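Local coordinates for Sodium/sialic acid symporter SiaT (PDB 5NV9), which uses the sodium gradient to drive uptake of the sialic acid N-acetylneuraminic acid, co-transporting two sodium ions with each substrate molecule, at residues I200-D205 / L295-Q301; I175-I179 / Q259-V263. All coordinates share one frame. Numbering follows the deposited sequence.

Contact 1 (I200-D205 / L295-Q301); sequences ICFKVD and LFVYYQQ
On the periplasmic side the last turn of helix 155-203, breaking into an extended Val204 (phi/psi -90/125), packs against helical residues 295-301. CA pairing sets the register: Ile200 with Leu295 at 6.9 Å, Val204 with Tyr298 at 5.5 Å. Ile200 (chi1 m, chi2 t) points toward its partner, so its CD1 lies 3.6 Å from CD2 of Leu295 (m, t). Val204 (t) sets CG1 3.8 Å from Val297 CG1 and CG2 3.9 Å from Tyr298 CB. Tyr298 (t) receives Lys203 O at its ring edge, CD1 3.6 Å away. Through its amide, Gln301 (m, t) accepts from Asp205 N at OE1 (2.9 Å) and donates from NE2 to Asp205 O (2.8 Å). Water 1 donates to Lys203 O (2.7 Å) and Gln301 OE1 (2.9 Å). This two-point amide-backbone pairing beyond the helix terminus joins periplasmic parts of the LeuT fold, away from the sodium and substrate sites. Phe319 of helix 315-323 packs on Ile200, Leu295 and, edge-to-face, Tyr298; Lys203 NZ bonds Glu323 O; Ile211 of helix 207-217 meets Val204.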
ATOM      1  N   ILE A 200      12.416  19.882  12.931  1.00 19.98           N
ATOM      2  CA  ILE A 200      11.980  21.068  12.215  1.00 22.44           C
ATOM      3  C   ILE A 200      11.421  22.063  13.235  1.00 20.75           C
ATOM      4  O   ILE A 200      11.659  23.242  13.101  1.00 22.00           O
ATOM      5  CB  ILE A 200      10.893  20.828  11.136  1.00 21.05           C
ATOM      6  CG1 ILE A 200      11.364  19.872  10.059  1.00 21.78           C
ATOM      7  CG2 ILE A 200      10.533  22.166  10.470  1.00 22.27           C
ATOM      8  CD1 ILE A 200      10.220  19.274   9.256  1.00 23.80           C
ATOM      9  N   CYS A 201      10.690  21.604  14.240  1.00 22.51           N
ATOM     10  CA  CYS A 201      10.194  22.549  15.264  1.00 26.22           C
ATOM     11  C   CYS A 201      11.327  23.299  15.952  1.00 29.11           C
ATOM     12  O   CYS A 201      11.172  24.498  16.200  1.00 32.53           O
ATOM     13  CB  CYS A 201       9.374  21.896  16.372  1.00 27.35           C
ATOM     14  SG  CYS A 201       7.739  21.311  15.959  1.00 34.67           S
ATOM     15  N   PHE A 202      12.442  22.611  16.227  1.00 27.37           N
ATOM     16  CA  PHE A 202      13.608  23.235  16.876  1.00 29.78           C
ATOM     17  C   PHE A 202      14.317  24.198  15.959  1.00 28.82           C
ATOM     18  O   PHE A 202      15.018  25.052  16.425  1.00 30.26           O
ATOM     19  CB  PHE A 202      14.560  22.206  17.446  1.00 29.29           C
ATOM     20  CG  PHE A 202      14.136  21.688  18.806  1.00 37.01           C
ATOM     21  CD1 PHE A 202      14.419  22.413  19.958  1.00 44.01           C
ATOM     22  CD2 PHE A 202      13.463  20.480  18.939  1.00 41.60           C
ATOM     23  CE1 PHE A 202      14.037  21.939  21.209  1.00 47.32           C
ATOM     24  CE2 PHE A 202      13.073  19.990  20.182  1.00 42.46           C
ATOM     25  CZ  PHE A 202      13.353  20.729  21.321  1.00 49.59           C
ATOM     26  N   LYS A 203      14.136  24.087  14.662  1.00 27.53           N
ATOM     27  CA  LYS A 203      14.767  25.029  13.712  1.00 29.60           C
ATOM     28  C   LYS A 203      13.889  26.199  13.231  1.00 27.12           C
ATOM     29  O   LYS A 203      14.353  27.067  12.519  1.00 27.66           O
ATOM     30  CB  LYS A 203      15.268  24.275  12.502  1.00 31.29           C
ATOM     31  CG  LYS A 203      16.234  23.213  12.925  1.00 37.04           C
ATOM     32  CD  LYS A 203      16.800  22.513  11.724  1.00 41.71           C
ATOM     33  CE  LYS A 203      18.274  22.820  11.576  1.00 49.82           C
ATOM     34  NZ  LYS A 203      19.022  21.711  12.214  1.00 49.67           N
ATOM     35  N   VAL A 204      12.619  26.168  13.559  1.00 28.53           N
ATOM     36  CA  VAL A 204      11.728  27.255  13.212  1.00 28.48           C
ATOM     37  C   VAL A 204      11.783  28.220  14.374  1.00 28.41           C
ATOM     38  O   VAL A 204      11.605  27.826  15.512  1.00 24.55           O
ATOM     39  CB  VAL A 204      10.298  26.755  12.975  1.00 27.75           C
ATOM     40  CG1 VAL A 204       9.304  27.896  12.973  1.00 28.79           C
ATOM     41  CG2 VAL A 204      10.223  25.984  11.668  1.00 27.94           C
ATOM     42  N   ASP A 205      12.107  29.479  14.058  1.00 29.24           N
ATOM     43  CA  ASP A 205      12.083  30.565  14.982  1.00 30.92           C
ATOM     44  C   ASP A 205      10.626  30.674  15.439  1.00 30.78           C
ATOM     45  O   ASP A 205       9.712  30.926  14.613  1.00 30.77           O
ATOM     46  CB  ASP A 205      12.602  31.861  14.288  1.00 34.87           C
ATOM     47  CG  ASP A 205      12.582  33.094  15.212  1.00 38.66           C
ATOM     48  OD1 ASP A 205      12.832  32.903  16.402  1.00 46.37           O
ATOM     49  OD2 ASP A 205      12.338  34.248  14.760  1.00 41.65           O
ATOM     50  N   LEU A 295       7.829  22.375   7.220  1.00 22.86           N
ATOM     51  CA  LEU A 295       8.844  22.714   6.246  1.00 21.22           C
ATOM     52  C   LEU A 295       8.512  23.979   5.519  1.00 24.22           C
ATOM     53  O   LEU A 295       9.425  24.694   5.104  1.00 23.06           O
ATOM     54  CB  LEU A 295       9.034  21.608   5.211  1.00 22.34           C
ATOM     55  CG  LEU A 295       9.754  20.336   5.709  1.00 23.88           C
ATOM     56  CD1 LEU A 295       9.702  19.253   4.710  1.00 24.60           C
ATOM     57  CD2 LEU A 295      11.184  20.588   6.083  1.00 23.26           C
ATOM     58  N   PHE A 296       7.201  24.178   5.280  1.00 25.38           N
ATOM     59  CA  PHE A 296       6.679  25.368   4.662  1.00 26.34           C
ATOM     60  C   PHE A 296       7.051  26.595   5.500  1.00 27.80           C
ATOM     61  O   PHE A 296       7.551  27.597   4.957  1.00 26.06           O
ATOM     62  CB  PHE A 296       5.170  25.251   4.503  1.00 28.59           C
ATOM     63  CG  PHE A 296       4.502  26.549   4.303  1.00 26.16           C
ATOM     64  CD1 PHE A 296       4.608  27.190   3.111  1.00 27.34           C
ATOM     65  CD2 PHE A 296       3.780  27.110   5.315  1.00 29.55           C
ATOM     66  CE1 PHE A 296       4.013  28.420   2.898  1.00 31.61           C
ATOM     67  CE2 PHE A 296       3.184  28.351   5.123  1.00 33.70           C
ATOM     68  CZ  PHE A 296       3.307  29.010   3.920  1.00 31.28           C
ATOM     69  N   VAL A 297       6.788  26.525   6.814  1.00 28.35           N
ATOM     70  CA  VAL A 297       7.185  27.600   7.725  1.00 26.43           C
ATOM     71  C   VAL A 297       8.700  27.772   7.754  1.00 25.70           C
ATOM     72  O   VAL A 297       9.200  28.889   7.675  1.00 27.60           O
ATOM     73  CB  VAL A 297       6.604  27.428   9.107  1.00 24.71           C
ATOM     74  CG1 VAL A 297       7.033  28.573  10.001  1.00 24.84           C
ATOM     75  CG2 VAL A 297       5.098  27.383   9.013  1.00 24.03           C
ATOM     76  N   TYR A 298       9.445  26.669   7.803  1.00 24.59           N
ATOM     77  CA  TYR A 298      10.854  26.771   7.848  1.00 25.57           C
ATOM     78  C   TYR A 298      11.428  27.452   6.607  1.00 26.91           C
ATOM     79  O   TYR A 298      12.292  28.305   6.748  1.00 24.12           O
ATOM     80  CB  TYR A 298      11.523  25.418   8.083  1.00 26.22           C
ATOM     81  CG  TYR A 298      13.044  25.459   8.085  1.00 26.98           C
ATOM     82  CD1 TYR A 298      13.776  25.861   9.217  1.00 28.88           C
ATOM     83  CD2 TYR A 298      13.755  25.087   6.962  1.00 27.27           C
ATOM     84  CE1 TYR A 298      15.165  25.899   9.200  1.00 29.02           C
ATOM     85  CE2 TYR A 298      15.129  25.122   6.942  1.00 28.29           C
ATOM     86  CZ  TYR A 298      15.837  25.500   8.053  1.00 30.91           C
ATOM     87  OH  TYR A 298      17.230  25.475   7.943  1.00 33.99           O
ATOM     88  N   TYR A 299      10.973  27.113   5.399  1.00 24.01           N
ATOM     89  CA  TYR A 299      11.575  27.737   4.233  1.00 23.69           C
ATOM     90  C   TYR A 299      11.013  29.124   3.881  1.00 25.88           C
ATOM     91  O   TYR A 299      11.582  29.799   3.041  1.00 27.05           O
ATOM     92  CB  TYR A 299      11.565  26.761   3.029  1.00 23.73           C
ATOM     93  CG  TYR A 299      12.559  25.651   3.217  1.00 23.17           C
ATOM     94  CD1 TYR A 299      13.941  25.877   3.062  1.00 24.53           C
ATOM     95  CD2 TYR A 299      12.144  24.377   3.527  1.00 23.75           C
ATOM     96  CE1 TYR A 299      14.874  24.854   3.249  1.00 25.47           C
ATOM     97  CE2 TYR A 299      13.048  23.337   3.671  1.00 26.03           C
ATOM     98  CZ  TYR A 299      14.429  23.561   3.554  1.00 26.93           C
ATOM     99  OH  TYR A 299      15.319  22.504   3.769  1.00 24.22           O
ATOM    100  N   GLN A 300       9.904  29.537   4.506  1.00 26.36           N
ATOM    101  CA  GLN A 300       9.456  30.910   4.512  1.00 26.48           C
ATOM    102  C   GLN A 300      10.333  31.770   5.435  1.00 30.22           C
ATOM    103  O   GLN A 300      10.491  32.934   5.183  1.00 27.03           O
ATOM    104  CB  GLN A 300       8.033  31.005   5.022  1.00 28.42           C
ATOM    105  CG  GLN A 300       6.992  30.480   4.045  1.00 32.69           C
ATOM    106  CD  GLN A 300       6.882  31.344   2.807  1.00 33.55           C
ATOM    107  OE1 GLN A 300       7.315  30.970   1.751  1.00 39.41           O
ATOM    108  NE2 GLN A 300       6.309  32.496   2.955  1.00 30.13           N
ATOM    109  N   GLN A 301      10.840  31.193   6.531  1.00 27.62           N
ATOM    110  CA  GLN A 301      11.801  31.867   7.417  1.00 26.90           C
ATOM    111  C   GLN A 301      13.175  31.852   6.876  1.00 27.13           C
ATOM    112  O   GLN A 301      13.997  32.614   7.324  1.00 29.21           O
ATOM    113  CB  GLN A 301      11.836  31.230   8.786  1.00 24.25           C
ATOM    114  CG  GLN A 301      10.614  31.551   9.602  1.00 23.95           C
ATOM    115  CD  GLN A 301      10.726  30.988  10.969  1.00 23.98           C
ATOM    116  OE1 GLN A 301      11.679  30.268  11.292  1.00 29.35           O
ATOM    117  NE2 GLN A 301       9.772  31.293  11.789  1.00 26.78           N
TER
HETATM  118  O   HOH W   1      14.380  29.346  11.128  1.00 29.94           O

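Contact 2 (I175-I179 / Q259-V263); sequences IEGVI and QRYIV
Residues 175-179 form a helical turn at the kink of helix 155-203, where the amides of Ile175 and Glu176 lack bonds to the preceding turn; Ile179 N to Ile175 O (2.8 Å) shows the helix resumed. Against it lies 259-263, a cytoplasmic-side loop following helix 255-258, whose residues 259-261 have helical phi/psi without the regular bonding. CA pairs Ile175-Val263 and Ile179-Arg260, both 8.7 Å, fix the register. Gln259 comes first: its CB points toward the helix, and its NE2 sits 3.8 Å from Ile175 CD1 while bonding Asn349 OD1 and Phe39 O; OE1 bonds Ser350 OG. Arg260 follows, starting sideways; chi1 m and chi2 p bend it, then chi3 t extends it, so that NH2 reaches Val178 CG1 at 3.4 Å, Ile175 CD1 at 3.6 Å and Ile179 CG1 at 4.1 Å. Val263 (m) closes the segment, with CG2 4.0 Å from Ile179 CD1 and CG1 4.3 Å from Ile175 CG1. This site adjoins the Na3 site: Arg260's side chain comes within about 3 Å of the side chains of Asp182 and Ser346, both Na3 ligands, and Val178's lies about 3 Å from a bound sodium ion. No hydrogen bond crosses between the segments; Arg260 NE instead bonds Ser53 OG. The chemistry implies a buried guanidinium, packed on one face by CD1 of Ile175 (t, p) and at its edge by Val178 CG1, whose polar atoms find their partners outside the two segments. Arg260 is thus placed beside the Na3 ligands.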
ATOM      1  N   ILE A 175       6.169 -15.291   4.689  1.00 22.80           N
ATOM      2  CA  ILE A 175       5.304 -14.247   5.192  1.00 22.14           C
ATOM      3  C   ILE A 175       5.698 -13.873   6.615  1.00 25.15           C
ATOM      4  O   ILE A 175       5.505 -12.705   7.014  1.00 23.84           O
ATOM      5  CB  ILE A 175       3.843 -14.654   5.156  1.00 22.64           C
ATOM      6  CG1 ILE A 175       2.965 -13.448   5.524  1.00 21.98           C
ATOM      7  CG2 ILE A 175       3.566 -15.890   6.068  1.00 21.93           C
ATOM      8  CD1 ILE A 175       3.160 -12.183   4.718  1.00 22.74           C
ATOM      9  N   GLU A 176       6.274 -14.825   7.383  1.00 21.56           N
ATOM     10  CA  GLU A 176       6.749 -14.469   8.745  1.00 23.62           C
ATOM     11  C   GLU A 176       7.940 -13.500   8.756  1.00 21.18           C
ATOM     12  O   GLU A 176       7.958 -12.516   9.491  1.00 19.12           O
ATOM     13  CB  GLU A 176       7.039 -15.694   9.586  1.00 25.44           C
ATOM     14  CG  GLU A 176       5.763 -16.316  10.130  1.00 26.99           C
ATOM     15  CD  GLU A 176       6.016 -17.704  10.688  1.00 31.04           C
ATOM     16  OE1 GLU A 176       6.093 -18.627   9.869  1.00 30.55           O
ATOM     17  OE2 GLU A 176       6.168 -17.833  11.926  1.00 32.23           O
ATOM     18  N   GLY A 177       8.910 -13.770   7.905  1.00 17.97           N
ATOM     19  CA  GLY A 177       9.968 -12.834   7.736  1.00 21.55           C
ATOM     20  C   GLY A 177       9.580 -11.494   7.153  1.00 19.75           C
ATOM     21  O   GLY A 177      10.188 -10.482   7.479  1.00 19.66           O
ATOM     22  N   VAL A 178       8.541 -11.491   6.314  1.00 18.74           N
ATOM     23  CA  VAL A 178       8.024 -10.286   5.749  1.00 17.24           C
ATOM     24  C   VAL A 178       7.303  -9.483   6.848  1.00 19.49           C
ATOM     25  O   VAL A 178       7.411  -8.256   6.933  1.00 18.64           O
ATOM     26  CB  VAL A 178       7.028 -10.604   4.615  1.00 16.16           C
ATOM     27  CG1 VAL A 178       6.317  -9.361   4.237  1.00 16.17           C
ATOM     28  CG2 VAL A 178       7.766 -11.111   3.391  1.00 16.12           C
ATOM     29  N   ILE A 179       6.576 -10.191   7.703  1.00 17.32           N
ATOM     30  CA  ILE A 179       5.833  -9.522   8.759  1.00 19.08           C
ATOM     31  C   ILE A 179       6.799  -8.972   9.836  1.00 20.00           C
ATOM     32  O   ILE A 179       6.719  -7.813  10.258  1.00 21.60           O
ATOM     33  CB  ILE A 179       4.834 -10.476   9.345  1.00 17.22           C
ATOM     34  CG1 ILE A 179       3.636 -10.586   8.391  1.00 20.42           C
ATOM     35  CG2 ILE A 179       4.404 -10.034  10.753  1.00 18.75           C
ATOM     36  CD1 ILE A 179       2.680 -11.714   8.773  1.00 19.55           C
ATOM     37  N   GLN A 259      -4.307 -10.886   3.389  1.00 24.92           N
ATOM     38  CA  GLN A 259      -3.404 -11.935   3.907  1.00 24.56           C
ATOM     39  C   GLN A 259      -3.072 -11.832   5.399  1.00 26.14           C
ATOM     40  O   GLN A 259      -2.915 -12.858   6.083  1.00 25.51           O
ATOM     41  CB  GLN A 259      -2.106 -11.903   3.104  1.00 24.64           C
ATOM     42  CG  GLN A 259      -1.520 -13.264   2.814  1.00 25.07           C
ATOM     43  CD  GLN A 259      -0.190 -13.135   2.112  1.00 27.73           C
ATOM     44  OE1 GLN A 259      -0.009 -12.179   1.347  1.00 28.01           O
ATOM     45  NE2 GLN A 259       0.763 -14.063   2.387  1.00 26.77           N
ATOM     46  N   ARG A 260      -2.962 -10.614   5.923  1.00 25.27           N
ATOM     47  CA  ARG A 260      -2.691 -10.448   7.367  1.00 24.49           C
ATOM     48  C   ARG A 260      -3.859 -10.843   8.253  1.00 22.48           C
ATOM     49  O   ARG A 260      -3.663 -11.036   9.438  1.00 21.99           O
ATOM     50  CB  ARG A 260      -2.280  -9.019   7.711  1.00 25.44           C
ATOM     51  CG  ARG A 260      -0.815  -8.736   7.548  1.00 26.98           C
ATOM     52  CD  ARG A 260      -0.433  -8.408   6.133  1.00 27.17           C
ATOM     53  NE  ARG A 260       1.025  -8.307   5.993  1.00 31.13           N
ATOM     54  CZ  ARG A 260       1.711  -8.665   4.904  1.00 29.53           C
ATOM     55  NH1 ARG A 260       1.087  -9.127   3.837  1.00 28.11           N
ATOM     56  NH2 ARG A 260       3.023  -8.590   4.907  1.00 27.03           N
ATOM     57  N   TYR A 261      -5.072 -10.956   7.705  1.00 20.99           N
ATOM     58  CA  TYR A 261      -6.221 -11.365   8.494  1.00 19.45           C
ATOM     59  C   TYR A 261      -6.230 -12.853   8.842  1.00 20.01           C
ATOM     60  O   TYR A 261      -6.963 -13.256   9.746  1.00 20.51           O
ATOM     61  CB  TYR A 261      -7.539 -11.022   7.759  1.00 20.96           C
ATOM     62  CG  TYR A 261      -7.718  -9.518   7.376  1.00 21.06           C
ATOM     63  CD1 TYR A 261      -7.035  -8.473   8.029  1.00 20.79           C
ATOM     64  CD2 TYR A 261      -8.600  -9.168   6.355  1.00 23.98           C
ATOM     65  CE1 TYR A 261      -7.244  -7.123   7.664  1.00 22.94           C
ATOM     66  CE2 TYR A 261      -8.837  -7.836   6.016  1.00 24.11           C
ATOM     67  CZ  TYR A 261      -8.157  -6.814   6.630  1.00 23.22           C
ATOM     68  OH  TYR A 261      -8.459  -5.512   6.185  1.00 23.42           O
ATOM     69  N   ILE A 262      -5.471 -13.663   8.105  1.00 21.27           N
ATOM     70  CA  ILE A 262      -5.487 -15.122   8.254  1.00 24.37           C
ATOM     71  C   ILE A 262      -4.187 -15.689   8.888  1.00 23.11           C
ATOM     72  O   ILE A 262      -4.063 -16.898   9.098  1.00 19.63           O
ATOM     73  CB  ILE A 262      -5.842 -15.799   6.900  1.00 26.37           C
ATOM     74  CG1 ILE A 262      -4.913 -15.412   5.756  1.00 27.91           C
ATOM     75  CG2 ILE A 262      -7.215 -15.302   6.435  1.00 25.25           C
ATOM     76  CD1 ILE A 262      -3.735 -16.316   5.591  1.00 31.28           C
ATOM     77  N   VAL A 263      -3.210 -14.830   9.179  1.00 22.20           N
ATOM     78  CA  VAL A 263      -1.973 -15.314   9.817  1.00 21.97           C
ATOM     79  C   VAL A 263      -2.060 -15.478  11.324  1.00 23.02           C
ATOM     80  O   VAL A 263      -1.160 -16.104  11.945  1.00 23.80           O
ATOM     81  CB  VAL A 263      -0.756 -14.412   9.485  1.00 24.21           C
ATOM     82  CG1 VAL A 263      -0.463 -14.420   8.017  1.00 24.54           C
ATOM     83  CG2 VAL A 263      -0.918 -13.004   9.994  1.00 23.74           C
TER

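How the contacts relate
Both contacts are largely buried and both use helix 155-203, yet their centres stand about 40 Å apart, with nearest atoms about 27 Å apart. Contact 2 uses the kinked middle of that helix, where the span 175-199 begins, with the loop leading into helix 267-301; contact 1 pairs its periplasmic end with the periplasmic part of helix 267-301. The centre of contact 2 lies about 15 Å from the centre of the chain, that of contact 1 about 30 Å. Chemistry follows place: in contact 1, apolar packing grades into water and two direct hydrogen bonds at its more exposed edge, where Asp205 lies (371 Å² buried), whereas contact 2 buries 247 Å² wholly by van der Waals contact.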